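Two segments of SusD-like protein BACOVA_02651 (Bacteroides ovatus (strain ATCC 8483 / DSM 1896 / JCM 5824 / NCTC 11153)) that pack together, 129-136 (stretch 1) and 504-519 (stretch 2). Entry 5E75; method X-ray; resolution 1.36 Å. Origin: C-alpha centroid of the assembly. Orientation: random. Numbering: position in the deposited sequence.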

# COMPACT_ATOMS: atom_id res chain seq x y z
N GLY A 129 15.32 -2.66 -4.48
CA GLY A 129 16.48 -2.38 -3.64
C GLY A 129 17.25 -1.21 -4.22
O GLY A 129 16.74 -0.10 -4.22
N PRO A 130 18.46 -1.44 -4.75
CA PRO A 130 19.17 -0.35 -5.42
C PRO A 130 18.35 0.21 -6.57
O PRO A 130 17.74 -0.55 -7.34
CB PRO A 130 20.45 -1.03 -5.93
CG PRO A 130 20.64 -2.23 -5.05
CD PRO A 130 19.25 -2.69 -4.75
N VAL A 131 18.33 1.53 -6.70
CA VAL A 131 17.70 2.19 -7.84
C VAL A 131 18.52 3.44 -8.18
O VAL A 131 19.45 3.78 -7.44
CB VAL A 131 16.21 2.57 -7.57
CG1 VAL A 131 15.34 1.31 -7.51
CG2 VAL A 131 16.07 3.39 -6.31
N ILE A 132 18.21 4.11 -9.29
CA ILE A 132 18.94 5.30 -9.70
C ILE A 132 18.34 6.53 -9.02
O ILE A 132 17.16 6.84 -9.22
CB ILE A 132 18.87 5.47 -11.22
CG1 ILE A 132 19.42 4.23 -11.92
CG2 ILE A 132 19.64 6.70 -11.66
CD1 ILE A 132 19.11 4.14 -13.40
N LEU A 133 19.14 7.23 -8.22
CA LEU A 133 18.73 8.47 -7.57
C LEU A 133 18.92 9.65 -8.52
O LEU A 133 19.98 9.79 -9.14
CB LEU A 133 19.54 8.68 -6.30
CG LEU A 133 19.29 7.62 -5.21
CD1 LEU A 133 20.28 7.83 -4.07
CD2 LEU A 133 17.85 7.69 -4.70
N ILE A 134 17.87 10.45 -8.67
CA ILE A 134 17.83 11.53 -9.66
C ILE A 134 17.23 12.79 -9.07
O ILE A 134 16.07 12.78 -8.64
CB ILE A 134 16.92 11.19 -10.87
CG1 ILE A 134 17.29 9.86 -11.49
CG2 ILE A 134 17.01 12.32 -11.93
CD1 ILE A 134 16.26 9.36 -12.46
N GLU A 135 18.01 13.87 -9.06
CA GLU A 135 17.49 15.19 -8.70
C GLU A 135 17.42 16.14 -9.90
O GLU A 135 16.72 17.14 -9.84
CB GLU A 135 18.35 15.85 -7.64
CG GLU A 135 18.38 15.16 -6.31
CD GLU A 135 19.31 15.84 -5.33
OE1 GLU A 135 18.97 16.93 -4.83
OE2 GLU A 135 20.40 15.28 -5.08
N ASP A 136 18.16 15.82 -10.97
CA ASP A 136 18.26 16.68 -12.16
C ASP A 136 17.78 15.90 -13.37
O ASP A 136 18.50 15.05 -13.89
CB ASP A 136 19.71 17.13 -12.36
CG ASP A 136 19.88 18.13 -13.49
OD1 ASP A 136 18.94 18.32 -14.28
OD2 ASP A 136 20.97 18.74 -13.58
N GLN A 504 18.03 -0.67 -22.43
CA GLN A 504 18.36 0.74 -22.62
C GLN A 504 19.49 1.21 -21.71
O GLN A 504 20.26 2.08 -22.09
CB GLN A 504 17.12 1.60 -22.41
CG GLN A 504 16.02 1.34 -23.44
CD GLN A 504 16.51 1.48 -24.87
OE1 GLN A 504 17.29 2.39 -25.19
NE2 GLN A 504 16.08 0.57 -25.74
N ASN A 505 19.58 0.63 -20.51
CA ASN A 505 20.61 1.01 -19.54
C ASN A 505 21.29 -0.22 -18.96
O ASN A 505 20.86 -0.74 -17.92
CB ASN A 505 20.01 1.86 -18.41
CG ASN A 505 21.04 2.27 -17.39
OD1 ASN A 505 22.23 2.05 -17.59
ND2 ASN A 505 20.59 2.88 -16.29
N PRO A 506 22.35 -0.71 -19.61
CA PRO A 506 23.01 -1.93 -19.11
C PRO A 506 23.62 -1.80 -17.71
O PRO A 506 24.00 -2.83 -17.13
CB PRO A 506 24.10 -2.21 -20.15
CG PRO A 506 24.15 -1.02 -21.04
CD PRO A 506 22.85 -0.30 -20.93
N LEU A 507 23.72 -0.59 -17.17
CA LEU A 507 24.27 -0.46 -15.82
C LEU A 507 23.29 -0.97 -14.78
O LEU A 507 23.66 -1.15 -13.63
CB LEU A 507 24.69 0.98 -15.53
CG LEU A 507 25.85 1.51 -16.37
CD1 LEU A 507 26.18 2.95 -16.01
CD2 LEU A 507 27.09 0.65 -16.23
N LEU A 508 22.04 -1.22 -15.17
CA LEU A 508 21.09 -1.86 -14.27
C LEU A 508 21.55 -3.29 -13.92
O LEU A 508 21.11 -3.85 -12.92
CB LEU A 508 19.67 -1.85 -14.83
CG LEU A 508 19.02 -0.47 -14.96
CD1 LEU A 508 17.64 -0.61 -15.58
CD2 LEU A 508 18.93 0.29 -13.63
N ASN A 509 22.45 -3.85 -14.72
CA ASN A 509 23.04 -5.16 -14.44
C ASN A 509 24.41 -5.09 -13.75
O ASN A 509 25.06 -6.12 -13.55
CB ASN A 509 23.21 -5.96 -15.74
CG ASN A 509 21.96 -6.75 -16.11
OD1 ASN A 509 21.15 -7.10 -15.26
ND2 ASN A 509 21.83 -7.04 -17.40
N GLU A 510 24.83 -3.89 -13.37
CA GLU A 510 26.14 -3.68 -12.76
C GLU A 510 25.97 -3.25 -11.31
O GLU A 510 24.89 -2.85 -10.90
CB GLU A 510 26.92 -2.63 -13.54
CG GLU A 510 27.18 -3.01 -15.00
CD GLU A 510 28.02 -4.27 -15.11
OE1 GLU A 510 28.91 -4.47 -14.26
OE2 GLU A 510 27.79 -5.06 -16.05
N PRO A 511 27.05 -3.34 -10.53
CA PRO A 511 26.95 -3.02 -9.10
C PRO A 511 26.52 -1.57 -8.85
O PRO A 511 26.89 -0.69 -9.64
CB PRO A 511 28.38 -3.24 -8.59
CG PRO A 511 28.99 -4.18 -9.55
CD PRO A 511 28.38 -3.89 -10.88
N PRO A 512 25.77 -1.33 -7.77
CA PRO A 512 25.47 0.06 -7.40
C PRO A 512 26.69 0.80 -6.88
O PRO A 512 27.66 0.19 -6.38
CB PRO A 512 24.39 -0.08 -6.31
CG PRO A 512 24.61 -1.43 -5.74
CD PRO A 512 25.13 -2.29 -6.86
N VAL A 513 26.63 2.11 -7.00
CA VAL A 513 27.74 2.98 -6.63
C VAL A 513 27.24 4.05 -5.67
O VAL A 513 26.04 4.28 -5.56
CB VAL A 513 28.38 3.64 -7.85
CG1 VAL A 513 28.76 2.57 -8.89
CG2 VAL A 513 27.43 4.67 -8.49
N PRO A 514 28.16 4.70 -4.96
CA PRO A 514 27.71 5.76 -4.05
C PRO A 514 27.09 6.94 -4.77
O PRO A 514 27.53 7.31 -5.86
CB PRO A 514 29.01 6.19 -3.35
CG PRO A 514 29.96 5.05 -3.55
CD PRO A 514 29.61 4.46 -4.87
N TYR A 515 26.09 7.54 -4.14
CA TYR A 515 25.49 8.77 -4.64
C TYR A 515 26.27 9.99 -4.16
O TYR A 515 26.74 10.02 -3.03
CB TYR A 515 24.03 8.87 -4.17
CG TYR A 515 23.26 10.03 -4.79
CD1 TYR A 515 22.96 10.04 -6.14
CD2 TYR A 515 22.83 11.09 -4.02
CE1 TYR A 515 22.26 11.09 -6.72
CE2 TYR A 515 22.12 12.15 -4.59
CZ TYR A 515 21.84 12.14 -5.93
OH TYR A 515 21.14 13.18 -6.51
N THR A 516 26.41 10.98 -5.03
CA THR A 516 26.97 12.26 -4.61
C THR A 516 25.86 13.18 -4.13
O THR A 516 25.11 13.75 -4.92
CB THR A 516 27.72 12.94 -5.74
OG1 THR A 516 26.83 13.20 -6.83
CG2 THR A 516 28.85 12.07 -6.19
N PHE A 517 25.76 13.31 -2.81
CA PHE A 517 24.71 14.10 -2.19
C PHE A 517 24.99 15.59 -2.35
O PHE A 517 26.15 16.01 -2.39
CB PHE A 517 24.54 13.70 -0.72
CG PHE A 517 23.78 12.41 -0.55
CD1 PHE A 517 24.42 11.18 -0.49
CD2 PHE A 517 22.40 12.44 -0.47
CE1 PHE A 517 23.70 10.01 -0.36
CE2 PHE A 517 21.69 11.29 -0.35
CZ PHE A 517 22.33 10.07 -0.29
N ASN A 518 23.92 16.36 -2.46
CA ASN A 518 23.97 17.80 -2.62
C ASN A 518 23.60 18.53 -1.32
O ASN A 518 23.41 19.75 -1.30
CB ASN A 518 23.04 18.22 -3.76
CG ASN A 518 23.51 17.67 -5.10
OD1 ASN A 518 24.60 17.98 -5.55
ND2 ASN A 518 22.69 16.83 -5.72
N GLU A 519 23.51 17.77 -0.23
CA GLU A 519 23.25 18.34 1.08
C GLU A 519 23.66 17.34 2.14
O GLU A 519 23.68 17.65 3.33
CB GLU A 519 21.77 18.68 1.23
CG GLU A 519 20.89 17.45 1.31
CD GLU A 519 19.42 17.80 1.39
OE1 GLU A 519 18.66 17.32 0.53
OE2 GLU A 519 19.04 18.55 2.31
OXT GLU A 519 23.98 16.19 1.81
O HOH W 1 21.35 15.24 -2.54
O HOH W 2 19.56 18.09 -2.31

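Residues that touch across the two stretches are at least 373 positions apart in the sequence, yet stretch 1 runs beside 512-518 of stretch 2, both irregular, while 506-509 of stretch 2 is a short 3-10 segment. No backbone hydrogen bond joins the two, so the contact is made almost wholly by side chains. The CA pairs set the register: Pro130 lies nearest Pro512 at 6.6 Å between CA atoms, Leu133 nearest Tyr515 at 7.4 Å, and Glu135 nearest Asn518 at 9.3 Å. Both chains advance in the same direction, and the gap between them widens along the way, leaving room for longer side chains at the far end. The joint is modest, burying 401 Å² summed over both sides.

At the narrow end two proline rings meet, Pro130 CB lying 4.1 Å from Pro512 CB. Proline suits such a close approach, since its compact, rigid ring offers carbon to carbon. Just before it, Gly129 adopts phi/psi of 88/-111, where a CB would be jammed against the preceding carbonyl oxygen and would also lie 2.4 Å from Pro130 CD.

Beyond this point the side chains of stretch 1 take turns less regularly: Val131 and Ile134 point away from stretch 2, Leu133 and Glu135 toward it. Ile132 leaves the backbone sideways, but its m, t conformation carries its tip toward the start of the 3-10 segment, where Ile132 CD1 rests against two neighbours, 3.9 Å from Leu508 CD2 and 3.5 Å from Asn505 ND2. The leucine gives an apolar contact. The asparagine gives only van der Waals contact, its ND2 being hydrogen-bonded elsewhere in the structure. Asn505 also helps shape this surface: its OD1 accepts from Leu507 N at 3.1 Å, and its backbone O accepts from Leu508 N at 3.0 Å, holding the turn that places Leu508.

Tyr515 is the largest bump on stretch 2, with 82 Å² covered, and the base of Leu133 is the surface that receives it. The ring lies face-on over Leu133 CB, which stands 4.0 Å from the centroid of the Tyr515 ring, 26° off the normal, in a CH-pi contact. Leu133 CB is also 3.7 Å from Tyr515 CE1. A flat aromatic ring can lie against the aliphatic base of leucine while its hydroxyl reaches onward to a polar partner.

That partner is Glu135, whose long side chain spans the wider end of the gap. Tyr515 OH donates to Glu135 OE2 at 2.6 Å, a short bond in keeping with a phenol meeting a carboxylate, and the oxygen lies near the plane of the ring, at its edge. Asn518 ND2 donates to the same Glu135 OE2 at 2.8 Å. One carboxylate oxygen thus gathers two donors from stretch 2, and a water adds a third hydrogen bond to it: water 1 donates to Glu135 OE2 at 2.7 Å and accepts from Asn518 N at 2.8 Å. Water 2 fills the space between two carboxylates, donating to Glu135 OE1 at 2.8 Å and to Glu519 OE1 at 3.1 Å, so that two like-charged groups share a bridge.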